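Local coordinates for conjugal transfer protein TRWB (PDB 1E9R), which probably couples ATP hydrolysis to DNA transport in bacterial conjugation, as a hexameric coupling protein resembling ring helicases and F1-ATPase, at residues Lys113-Phe117 with Phe118-Arg122; Asp124-Trp127 with Gln128-Ala131; Leu218-His221 with Val222-Pro225; Ser272-Glu276 with Pro277-Leu281. All blocks are in the same frame, centred on the assembly; numbering follows the deposited sequence.

Contact 1 (Lys113-Phe117 with Phe118-Arg122)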
loop_
_atom_site.group_PDB
_atom_site.type_symbol
_atom_site.label_atom_id
_atom_site.label_comp_id
_atom_site.label_asym_id
_atom_site.label_seq_id
_atom_site.Cartn_x
_atom_site.Cartn_y
_atom_site.Cartn_z
ATOM N N LYS B 113 10.338 45.403 -2.049
ATOM C CA LYS B 113 9.152 46.248 -2.118
ATOM C C LYS B 113 8.324 45.875 -0.886
ATOM O O LYS B 113 8.576 44.836 -0.256
ATOM C CB LYS B 113 8.346 45.940 -3.378
ATOM C CG LYS B 113 9.138 46.026 -4.667
ATOM C CD LYS B 113 9.406 47.456 -5.082
ATOM C CE LYS B 113 8.108 48.204 -5.331
ATOM N NZ LYS B 113 8.360 49.611 -5.762
ATOM N N GLY B 114 7.355 46.718 -0.532
ATOM C CA GLY B 114 6.506 46.431 0.617
ATOM C C GLY B 114 5.331 45.617 0.123
ATOM O O GLY B 114 4.822 45.901 -0.961
ATOM N N TRP B 115 4.880 44.624 0.893
ATOM C CA TRP B 115 3.779 43.786 0.418
ATOM C C TRP B 115 3.085 42.944 1.486
ATOM O O TRP B 115 3.665 42.638 2.529
ATOM C CB TRP B 115 4.321 42.849 -0.676
ATOM C CG TRP B 115 3.323 41.858 -1.234
ATOM C CD1 TRP B 115 2.518 42.026 -2.327
ATOM C CD2 TRP B 115 3.045 40.544 -0.729
ATOM N NE1 TRP B 115 1.761 40.897 -2.538
ATOM C CE2 TRP B 115 2.063 39.973 -1.571
ATOM C CE3 TRP B 115 3.530 39.793 0.356
ATOM C CZ2 TRP B 115 1.558 38.682 -1.364
ATOM C CZ3 TRP B 115 3.025 38.514 0.561
ATOM C CH2 TRP B 115 2.049 37.973 -0.298
ATOM N N SER B 116 1.839 42.573 1.195
ATOM C CA SER B 116 1.022 41.707 2.053
ATOM C C SER B 116 -0.012 41.207 1.068
ATOM O O SER B 116 -0.333 41.919 0.122
ATOM C CB SER B 116 0.314 42.485 3.161
ATOM O OG SER B 116 -0.938 42.991 2.709
ATOM N N PHE B 117 -0.550 40.011 1.276
ATOM C CA PHE B 117 -1.521 39.503 0.329
ATOM C C PHE B 117 -2.739 40.404 0.187
ATOM O O PHE B 117 -3.484 40.289 -0.783
ATOM C CB PHE B 117 -1.941 38.069 0.678
ATOM C CG PHE B 117 -2.937 37.967 1.794
ATOM C CD1 PHE B 117 -2.529 37.988 3.115
ATOM C CD2 PHE B 117 -4.290 37.828 1.517
ATOM C CE1 PHE B 117 -3.461 37.870 4.145
ATOM C CE2 PHE B 117 -5.223 37.712 2.537
ATOM C CZ PHE B 117 -4.808 37.732 3.852
ATOM N N PHE B 118 -2.942 41.314 1.134
ATOM C CA PHE B 118 -4.083 42.222 1.046
ATOM C C PHE B 118 -4.046 43.011 -0.264
ATOM O O PHE B 118 -5.086 43.320 -0.849
ATOM C CB PHE B 118 -4.097 43.212 2.221
ATOM C CG PHE B 118 -4.671 42.651 3.492
ATOM C CD1 PHE B 118 -6.043 42.521 3.649
ATOM C CD2 PHE B 118 -3.840 42.246 4.533
ATOM C CE1 PHE B 118 -6.592 41.993 4.830
ATOM C CE2 PHE B 118 -4.375 41.718 5.720
ATOM C CZ PHE B 118 -5.757 41.591 5.867
ATOM N N ASN B 119 -2.836 43.321 -0.720
ATOM C CA ASN B 119 -2.637 44.096 -1.940
ATOM C C ASN B 119 -3.129 43.429 -3.219
ATOM O O ASN B 119 -3.169 44.080 -4.267
ATOM C CB ASN B 119 -1.152 44.439 -2.126
ATOM C CG ASN B 119 -0.544 45.122 -0.906
ATOM O OD1 ASN B 119 -1.250 45.706 -0.088
ATOM N ND2 ASN B 119 0.782 45.063 -0.792
ATOM N N GLU B 120 -3.498 42.149 -3.151
ATOM C CA GLU B 120 -3.940 41.437 -4.350
ATOM C C GLU B 120 -5.442 41.252 -4.430
ATOM O O GLU B 120 -5.965 40.721 -5.412
ATOM C CB GLU B 120 -3.270 40.068 -4.428
ATOM C CG GLU B 120 -1.772 40.065 -4.143
ATOM C CD GLU B 120 -0.962 40.943 -5.086
ATOM O OE1 GLU B 120 -1.512 41.453 -6.081
ATOM O OE2 GLU B 120 0.245 41.113 -4.833
ATOM N N ILE B 121 -6.148 41.698 -3.403
ATOM C CA ILE B 121 -7.586 41.533 -3.390
ATOM C C ILE B 121 -8.268 42.581 -4.256
ATOM O O ILE B 121 -8.116 43.781 -4.025
ATOM C CB ILE B 121 -8.125 41.622 -1.942
ATOM C CG1 ILE B 121 -7.300 40.718 -1.019
ATOM C CG2 ILE B 121 -9.599 41.223 -1.903
ATOM C CD1 ILE B 121 -7.398 39.236 -1.332
ATOM N N ARG B 122 -8.998 42.132 -5.273
ATOM C CA ARG B 122 -9.734 43.047 -6.143
ATOM C C ARG B 122 -11.223 42.768 -5.942
ATOM O O ARG B 122 -11.993 43.664 -5.613
ATOM C CB ARG B 122 -9.395 42.825 -7.619
ATOM C CG ARG B 122 -7.934 42.955 -8.000
ATOM C CD ARG B 122 -7.475 44.381 -8.093
ATOM N NE ARG B 122 -6.119 44.459 -8.633
ATOM C CZ ARG B 122 -5.793 44.254 -9.908
ATOM N NH1 ARG B 122 -6.731 43.953 -10.798
ATOM N NH2 ARG B 122 -4.528 44.366 -10.298
#

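Contact 2 (Asp124-Trp127 with Gln128-Ala131)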
loop_
_atom_site.group_PDB
_atom_site.type_symbol
_atom_site.label_atom_id
_atom_site.label_comp_id
_atom_site.label_asym_id
_atom_site.label_seq_id
_atom_site.Cartn_x
_atom_site.Cartn_y
_atom_site.Cartn_z
ATOM N N ASP B 124 -14.469 39.935 -4.455
ATOM C CA ASP B 124 -14.782 39.085 -3.320
ATOM C C ASP B 124 -14.201 37.685 -3.447
ATOM O O ASP B 124 -13.784 37.097 -2.459
ATOM C CB ASP B 124 -16.296 38.988 -3.129
ATOM C CG ASP B 124 -16.678 38.206 -1.877
ATOM O OD1 ASP B 124 -16.048 38.431 -0.814
ATOM O OD2 ASP B 124 -17.615 37.374 -1.957
ATOM N N TYR B 125 -14.163 37.146 -4.658
ATOM C CA TYR B 125 -13.634 35.801 -4.838
ATOM C C TYR B 125 -12.110 35.714 -4.709
ATOM O O TYR B 125 -11.545 34.618 -4.734
ATOM C CB TYR B 125 -14.094 35.224 -6.188
ATOM C CG TYR B 125 -13.348 35.726 -7.414
ATOM C CD1 TYR B 125 -12.144 35.127 -7.825
ATOM C CD2 TYR B 125 -13.851 36.793 -8.173
ATOM C CE1 TYR B 125 -11.456 35.582 -8.973
ATOM C CE2 TYR B 125 -13.174 37.256 -9.318
ATOM C CZ TYR B 125 -11.978 36.647 -9.712
ATOM O OH TYR B 125 -11.311 37.118 -10.828
ATOM N N ASP B 126 -11.442 36.858 -4.556
ATOM C CA ASP B 126 -9.988 36.858 -4.420
ATOM C C ASP B 126 -9.530 36.446 -3.036
ATOM O O ASP B 126 -8.365 36.106 -2.849
ATOM C CB ASP B 126 -9.394 38.227 -4.738
ATOM C CG ASP B 126 -9.482 38.566 -6.192
ATOM O OD1 ASP B 126 -9.460 37.631 -7.013
ATOM O OD2 ASP B 126 -9.559 39.766 -6.520
ATOM N N TRP B 127 -10.431 36.482 -2.058
ATOM C CA TRP B 127 -10.044 36.095 -0.711
ATOM C C TRP B 127 -9.662 34.623 -0.648
ATOM O O TRP B 127 -8.610 34.275 -0.103
ATOM C CB TRP B 127 -11.159 36.394 0.289
ATOM C CG TRP B 127 -11.373 37.866 0.523
ATOM C CD1 TRP B 127 -12.430 38.615 0.105
ATOM C CD2 TRP B 127 -10.494 38.768 1.212
ATOM N NE1 TRP B 127 -12.270 39.925 0.487
ATOM C CE2 TRP B 127 -11.088 40.045 1.167
ATOM C CE3 TRP B 127 -9.262 38.618 1.860
ATOM C CZ2 TRP B 127 -10.491 41.168 1.746
ATOM C CZ3 TRP B 127 -8.670 39.738 2.436
ATOM C CH2 TRP B 127 -9.287 40.994 2.374
ATOM N N GLN B 128 -10.501 33.751 -1.205
ATOM C CA GLN B 128 -10.190 32.323 -1.200
ATOM C C GLN B 128 -9.030 32.049 -2.160
ATOM O O GLN B 128 -8.137 31.237 -1.903
ATOM C CB GLN B 128 -11.413 31.492 -1.608
ATOM C CG GLN B 128 -11.090 30.005 -1.858
ATOM C CD GLN B 128 -10.343 29.279 -0.692
ATOM O OE1 GLN B 128 -9.969 29.887 0.330
ATOM N NE2 GLN B 128 -10.127 27.967 -0.863
ATOM N N ARG B 129 -9.063 32.759 -3.270
ATOM C CA ARG B 129 -8.058 32.649 -4.297
ATOM C C ARG B 129 -6.641 32.821 -3.737
ATOM O O ARG B 129 -5.747 32.027 -4.022
ATOM C CB ARG B 129 -8.357 33.713 -5.345
ATOM C CG ARG B 129 -7.649 33.554 -6.637
ATOM C CD ARG B 129 -8.145 34.593 -7.611
ATOM N NE ARG B 129 -7.313 34.604 -8.806
ATOM C CZ ARG B 129 -7.252 35.608 -9.669
ATOM N NH1 ARG B 129 -7.983 36.699 -9.476
ATOM N NH2 ARG B 129 -6.446 35.520 -10.720
ATOM N N TYR B 130 -6.432 33.852 -2.927
ATOM C CA TYR B 130 -5.103 34.094 -2.377
ATOM C C TYR B 130 -4.875 33.450 -1.019
ATOM O O TYR B 130 -3.749 33.412 -0.527
ATOM C CB TYR B 130 -4.791 35.603 -2.355
ATOM C CG TYR B 130 -4.730 36.177 -3.756
ATOM C CD1 TYR B 130 -3.666 35.871 -4.600
ATOM C CD2 TYR B 130 -5.792 36.913 -4.285
ATOM C CE1 TYR B 130 -3.665 36.268 -5.944
ATOM C CE2 TYR B 130 -5.798 37.316 -5.631
ATOM C CZ TYR B 130 -4.733 36.986 -6.450
ATOM O OH TYR B 130 -4.740 37.344 -7.778
ATOM N N ALA B 131 -5.941 32.935 -0.416
ATOM C CA ALA B 131 -5.808 32.224 0.851
ATOM C C ALA B 131 -5.097 30.910 0.468
ATOM O O ALA B 131 -4.273 30.376 1.213
ATOM C CB ALA B 131 -7.184 31.940 1.433
HETATM O O HOH W 1 -13.244 34.236 -1.464
#

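Contact 3 (Leu218-His221 with Val222-Pro225)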
loop_
_atom_site.group_PDB
_atom_site.type_symbol
_atom_site.label_atom_id
_atom_site.label_comp_id
_atom_site.label_asym_id
_atom_site.label_seq_id
_atom_site.Cartn_x
_atom_site.Cartn_y
_atom_site.Cartn_z
ATOM N N LEU B 218 1.815 32.156 8.500
ATOM C CA LEU B 218 1.867 33.605 8.604
ATOM C C LEU B 218 3.112 34.345 9.081
ATOM O O LEU B 218 3.398 35.437 8.589
ATOM C CB LEU B 218 0.679 34.084 9.427
ATOM C CG LEU B 218 -0.676 33.802 8.778
ATOM C CD1 LEU B 218 -1.809 34.320 9.662
ATOM C CD2 LEU B 218 -0.718 34.465 7.417
ATOM N N PRO B 219 3.869 33.780 10.037
ATOM C CA PRO B 219 5.076 34.460 10.539
ATOM C C PRO B 219 5.830 35.418 9.587
ATOM O O PRO B 219 5.825 36.634 9.799
ATOM C CB PRO B 219 5.936 33.298 11.026
ATOM C CG PRO B 219 4.891 32.376 11.612
ATOM C CD PRO B 219 3.794 32.399 10.551
ATOM N N GLU B 220 6.464 34.883 8.544
ATOM C CA GLU B 220 7.211 35.713 7.597
ATOM C C GLU B 220 6.366 36.764 6.875
ATOM O O GLU B 220 6.887 37.766 6.394
ATOM C CB GLU B 220 7.916 34.830 6.577
ATOM C CG GLU B 220 8.962 33.915 7.181
ATOM C CD GLU B 220 9.973 34.659 8.049
ATOM O OE1 GLU B 220 10.445 35.741 7.632
ATOM O OE2 GLU B 220 10.306 34.156 9.143
ATOM N N HIS B 221 5.064 36.534 6.790
ATOM C CA HIS B 221 4.170 37.483 6.141
ATOM C C HIS B 221 4.030 38.687 7.060
ATOM O O HIS B 221 3.816 39.815 6.610
ATOM C CB HIS B 221 2.781 36.861 5.943
ATOM C CG HIS B 221 2.720 35.824 4.867
ATOM N ND1 HIS B 221 2.288 36.102 3.589
ATOM C CD2 HIS B 221 3.032 34.505 4.880
ATOM C CE1 HIS B 221 2.333 35.001 2.859
ATOM N NE2 HIS B 221 2.781 34.019 3.618
ATOM N N VAL B 222 4.141 38.425 8.358
ATOM C CA VAL B 222 3.996 39.463 9.361
ATOM C C VAL B 222 5.226 40.350 9.404
ATOM O O VAL B 222 5.116 41.573 9.436
ATOM C CB VAL B 222 3.765 38.854 10.776
ATOM C CG1 VAL B 222 3.609 39.969 11.796
ATOM C CG2 VAL B 222 2.525 37.966 10.782
ATOM N N THR B 223 6.394 39.720 9.399
ATOM C CA THR B 223 7.659 40.432 9.454
ATOM C C THR B 223 8.061 41.052 8.115
ATOM O O THR B 223 9.014 41.827 8.045
ATOM C CB THR B 223 8.775 39.492 9.929
ATOM O OG1 THR B 223 8.983 38.457 8.959
ATOM C CG2 THR B 223 8.390 38.865 11.265
ATOM N N MET B 224 7.327 40.708 7.061
ATOM C CA MET B 224 7.596 41.229 5.729
ATOM C C MET B 224 7.327 42.722 5.709
ATOM O O MET B 224 6.249 43.169 6.096
ATOM C CB MET B 224 6.691 40.554 4.694
ATOM C CG MET B 224 7.381 40.132 3.384
ATOM S SD MET B 224 7.772 41.405 2.170
ATOM C CE MET B 224 9.259 40.825 1.567
ATOM N N PRO B 225 8.315 43.517 5.266
ATOM C CA PRO B 225 8.154 44.968 5.196
ATOM C C PRO B 225 6.844 45.287 4.487
ATOM O O PRO B 225 6.576 44.758 3.406
ATOM C CB PRO B 225 9.374 45.395 4.393
ATOM C CG PRO B 225 10.422 44.420 4.876
ATOM C CD PRO B 225 9.675 43.114 4.854
#

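Contact 4 (Ser272-Glu276 with Pro277-Leu281)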
loop_
_atom_site.group_PDB
_atom_site.type_symbol
_atom_site.label_atom_id
_atom_site.label_comp_id
_atom_site.label_asym_id
_atom_site.label_seq_id
_atom_site.Cartn_x
_atom_site.Cartn_y
_atom_site.Cartn_z
ATOM N N SER B 272 -5.854 36.076 -14.771
ATOM C CA SER B 272 -6.767 37.209 -14.697
ATOM C C SER B 272 -6.322 38.355 -15.594
ATOM O O SER B 272 -7.048 39.334 -15.755
ATOM C CB SER B 272 -6.883 37.713 -13.252
ATOM O OG SER B 272 -7.714 36.880 -12.470
ATOM N N LEU B 273 -5.128 38.235 -16.169
ATOM C CA LEU B 273 -4.599 39.278 -17.043
ATOM C C LEU B 273 -5.431 39.447 -18.300
ATOM O O LEU B 273 -5.904 38.467 -18.880
ATOM C CB LEU B 273 -3.160 38.965 -17.455
ATOM C CG LEU B 273 -2.105 39.079 -16.364
ATOM C CD1 LEU B 273 -0.760 38.715 -16.929
ATOM C CD2 LEU B 273 -2.083 40.486 -15.818
ATOM N N PRO B 274 -5.619 40.701 -18.742
ATOM C CA PRO B 274 -6.402 40.956 -19.951
ATOM C C PRO B 274 -5.697 40.351 -21.164
ATOM O O PRO B 274 -4.463 40.257 -21.204
ATOM C CB PRO B 274 -6.471 42.480 -20.003
ATOM C CG PRO B 274 -5.176 42.892 -19.370
ATOM C CD PRO B 274 -5.095 41.959 -18.181
ATOM N N GLU B 275 -6.486 39.933 -22.144
ATOM C CA GLU B 275 -5.946 39.326 -23.347
ATOM C C GLU B 275 -4.954 40.207 -24.111
ATOM O O GLU B 275 -5.317 41.254 -24.652
ATOM C CB GLU B 275 -7.097 38.898 -24.260
ATOM C CG GLU B 275 -7.286 37.393 -24.315
ATOM C CD GLU B 275 -6.189 36.712 -25.118
ATOM O OE1 GLU B 275 -5.000 37.065 -24.929
ATOM O OE2 GLU B 275 -6.517 35.823 -25.937
ATOM N N GLU B 276 -3.692 39.777 -24.131
ATOM C CA GLU B 276 -2.623 40.483 -24.836
ATOM C C GLU B 276 -1.813 39.470 -25.625
ATOM O O GLU B 276 -0.866 38.878 -25.107
ATOM C CB GLU B 276 -1.683 41.216 -23.870
ATOM C CG GLU B 276 -2.250 42.486 -23.252
ATOM C CD GLU B 276 -2.937 43.375 -24.270
ATOM O OE1 GLU B 276 -2.382 43.553 -25.379
ATOM O OE2 GLU B 276 -4.031 43.900 -23.956
ATOM N N PRO B 277 -2.178 39.262 -26.898
ATOM C CA PRO B 277 -1.500 38.315 -27.786
ATOM C C PRO B 277 0.036 38.426 -27.848
ATOM O O PRO B 277 0.719 37.430 -28.114
ATOM C CB PRO B 277 -2.161 38.590 -29.141
ATOM C CG PRO B 277 -3.556 38.972 -28.760
ATOM C CD PRO B 277 -3.304 39.913 -27.598
ATOM N N LYS B 278 0.581 39.614 -27.587
ATOM C CA LYS B 278 2.031 39.806 -27.666
ATOM C C LYS B 278 2.789 39.649 -26.346
ATOM O O LYS B 278 4.023 39.701 -26.326
ATOM C CB LYS B 278 2.350 41.187 -28.254
ATOM C CG LYS B 278 1.583 41.557 -29.525
ATOM C CD LYS B 278 2.403 42.491 -30.418
ATOM C CE LYS B 278 3.116 43.581 -29.623
ATOM N NZ LYS B 278 4.058 44.374 -30.467
ATOM N N ARG B 279 2.061 39.452 -25.250
ATOM C CA ARG B 279 2.685 39.308 -23.936
ATOM C C ARG B 279 3.495 38.022 -23.766
ATOM O O ARG B 279 3.028 36.931 -24.093
ATOM C CB ARG B 279 1.617 39.368 -22.847
ATOM C CG ARG B 279 2.182 39.397 -21.444
ATOM C CD ARG B 279 1.121 39.096 -20.386
ATOM N NE ARG B 279 0.101 40.133 -20.243
ATOM C CZ ARG B 279 -1.173 39.995 -20.611
ATOM N NH1 ARG B 279 -1.602 38.861 -21.153
ATOM N NH2 ARG B 279 -2.025 40.993 -20.428
ATOM N N ARG B 280 4.717 38.168 -23.259
ATOM C CA ARG B 280 5.603 37.031 -22.999
ATOM C C ARG B 280 6.158 37.178 -21.582
ATOM O O ARG B 280 6.930 38.106 -21.306
ATOM C CB ARG B 280 6.779 36.992 -23.979
ATOM C CG ARG B 280 6.446 36.629 -25.409
ATOM C CD ARG B 280 7.672 35.993 -26.046
ATOM N NE ARG B 280 8.386 36.813 -27.030
ATOM C CZ ARG B 280 8.731 38.092 -26.880
ATOM N NH1 ARG B 280 8.406 38.768 -25.790
ATOM N NH2 ARG B 280 9.388 38.712 -27.849
ATOM N N LEU B 281 5.767 36.266 -20.691
ATOM C CA LEU B 281 6.222 36.308 -19.306
ATOM C C LEU B 281 6.828 34.979 -18.853
ATOM O O LEU B 281 6.173 33.937 -18.898
ATOM C CB LEU B 281 5.053 36.667 -18.385
ATOM C CG LEU B 281 5.307 37.298 -17.000
ATOM C CD1 LEU B 281 4.454 36.575 -15.969
ATOM C CD2 LEU B 281 6.767 37.216 -16.602
#

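Contact 1 (Lys113-Phe117 with Phe118-Arg122)
Two N-H groups grip Glu120 OE2: the indole NE1 of Trp115, five residues earlier, donates to it at 2.8 Å, and the backbone N of Ile231, far along the chain, gives it a second bond. The indole bond is fairly straight, with an N-H...O angle of 157°, and OE2 sits at the ring edge in the indole plane, offering its anti side. The two side chains meet at about a right angle. With chi1 at 177° the indole of Trp115 points away from its own backbone N, and NE1 comes to the carboxylate, while the Glu120 chain bends at chi2 to meet it.

Between these two residues the chain turns in a 3-10 segment. Asn119 N donates to Ser116 O at 3.0 Å, and Glu120 N to Phe117 O at 3.0 Å. Ser116 OG accepts a weak bond from Phe118 N and lies at the edge of the Phe118 ring, 3.5 Å from CD2. Asn119 ND2 comes within 3.8 Å of Trp115 CD1, its amide nearly perpendicular to the indole, but bonds to the carbonyls of Phe229 and Gly227. On the apolar side, the Phe117 and Phe118 rings stack face to face, centroids 4.8 Å apart and planes at 22°. The turn thus separates its chemistry: two phenyl rings packed against helices 141-163 and 169-178, and a buried carboxylate with two N-H donors on OE2 and the Ser230 hydroxyl at OE1, which would probably favour its ionised form.

Contact 2 (Asp124-Trp127 with Gln128-Ala131)
Tyr125, Asp126 and Arg129 meet in an i to i+3 and i to i+4 contact at the N-terminal end region of helix 126-134, beside the interface with a second subunit. Asp126 and Arg129 form a salt bridge along this alpha-helical turn: NH1 donates to OD1 at 3.0 Å, the oxygen lying at the guanidinium edge and using its syn side, with NH1 tilted 30° out of the carboxylate plane. The arginine chain runs extended from CG to NE, alongside the aspartate. OD2 of Asp126 bonds to the backbone N of Arg122 and Asn123 and forms a salt bridge with Arg232, joining this region to helix 231-236, while Arg129 NH2 donates to Thr268 O.

The Tyr125 ring, its hydroxyl hydrogen-bonded to Asp250 of the second subunit, lies beside the arginine, their planes only 19° apart, with CE1 3.7 Å from Arg129 CD. Tyr130 OH, which pairs with Ser269 OG, sits 3.6 Å above the Arg129 guanidinium plane, over its centre. The Tyr130 ring also packs against the aspartate, CE2 reaching 3.8 Å from Asp126 CB. Along the backbone, Tyr130 N donates to Asp126 O at 3.0 Å. One water bridges the turn, accepting from Gln128 N at 2.8 Å and donating to Asp124 O.

Contact 3 (Leu218-His221 with Val222-Pro225)
Val222 N lies between two carbonyls of the preceding turn, donating to Pro219 O at 2.8 Å and to Leu218 O at 3.1 Å. The Leu218 carbonyl is met nearly along the C=O axis; the Pro219 carbonyl receives the same N-H from above its plane. Both oxygens are shared. Leu218 O also accepts from His221 N and lies at the edge of the His221 ring, in its plane, and Pro219 O takes a further bond from Thr223 N at 3.2 Å, this one in the carbonyl plane. The mixture of i+3 and i+4 bonds gives the short helix both 3-10 and alpha character.

Side chains follow the same turn. Val222 CG2, beside its own backbone N, comes 3.5 Å from Leu218 O, and the CB of Val222 rests 3.2 Å from Pro219 O. Thr223 turns OG1 back between its backbone N and carbonyl carbon (chi1 65°), from where it donates a weak bond to Glu220 O at 3.4 Å. The same OG1 lies 3.4 Å from Glu220 OE1, a carboxylate oxygen hydrogen-bonded to Tyr108 OH. Met224 CB, in the loop that follows, approaches Glu220 O at 3.3 Å, and Pro225 bonds through its backbone to Trp115.

In the outer shell, His221 packs on Trp115 and, with Met224, on Leu258 of helix 252-269. Leu218 and Val222 instead touch Phe173 of helix 169-178, and both Leu218 and His221 reach Val134. The 218-225 turn thus packs among helices 126-134, 169-178 and 252-269.

Contact 4 (Ser272-Glu276 with Pro277-Leu281)
Arg279 reaches back across a type I beta turn, Glu276 to Arg279, toward the chain that leads into it. Its CB lies 3.4 Å from Glu276 O, the carbonyl that accepts the turn bond from Arg279 N at 3.0 Å. From there CG continues anti to the backbone N (chi1 -173°), sending the side chain back over the loop. CD passes Leu273 CD1 at 4.0 Å, and after a bend at chi3, NE packs 3.7 Å from the same methyl.

The guanidinium is then layered between two side chains. Leu273 lies over one face. Over the opposite face is the aliphatic part of Glu276, whose CB stands 3.3 Å above the plane and whose CG comes 3.2 Å from Arg279 NH2. At the edge, Arg279 NH2 donates to Pro274 O at 2.7 Å, almost exactly in the guanidinium plane and also in the carbonyl plane, with an N-H...O angle of 163°. NH1 adds a weak bond to the same oxygen.

The arginine therefore closes the loop on a neutral carbonyl, not on a carboxylate: Glu276 offers it methylenes, and Glu275 forms a salt bridge with Lys306 through OE2. With Glu276 OE2 5.0 Å from Arg279 NH2, near but not in contact, any electrostatic attraction is probably weaker than in a salt bridge.

Overall arrangement
The contacts follow in series along the chain, all in the coupling-protein DNA-binding domain, of the P-loop NTPase clan. Contacts 1 and 2 adjoin, their centres about 12 Å apart: Ile121 and Phe118 of the loop after strand 103-105 pack on Trp127 of helix 126-134. Contact 3 also touches contact 1, again about 12 Å away between centres. Contact 4 lies farther off, about 31 Å from contact 3 between centres, in the loop from helix 252-269 to strand 281-285 of the large mixed sheet. Arg129 of contact 2 lies beside Ser272 of contact 4, whose hydroxyl is hydrogen-bonded to Asp250 of a second subunit, so both contacts border a subunit interface of the hexamer.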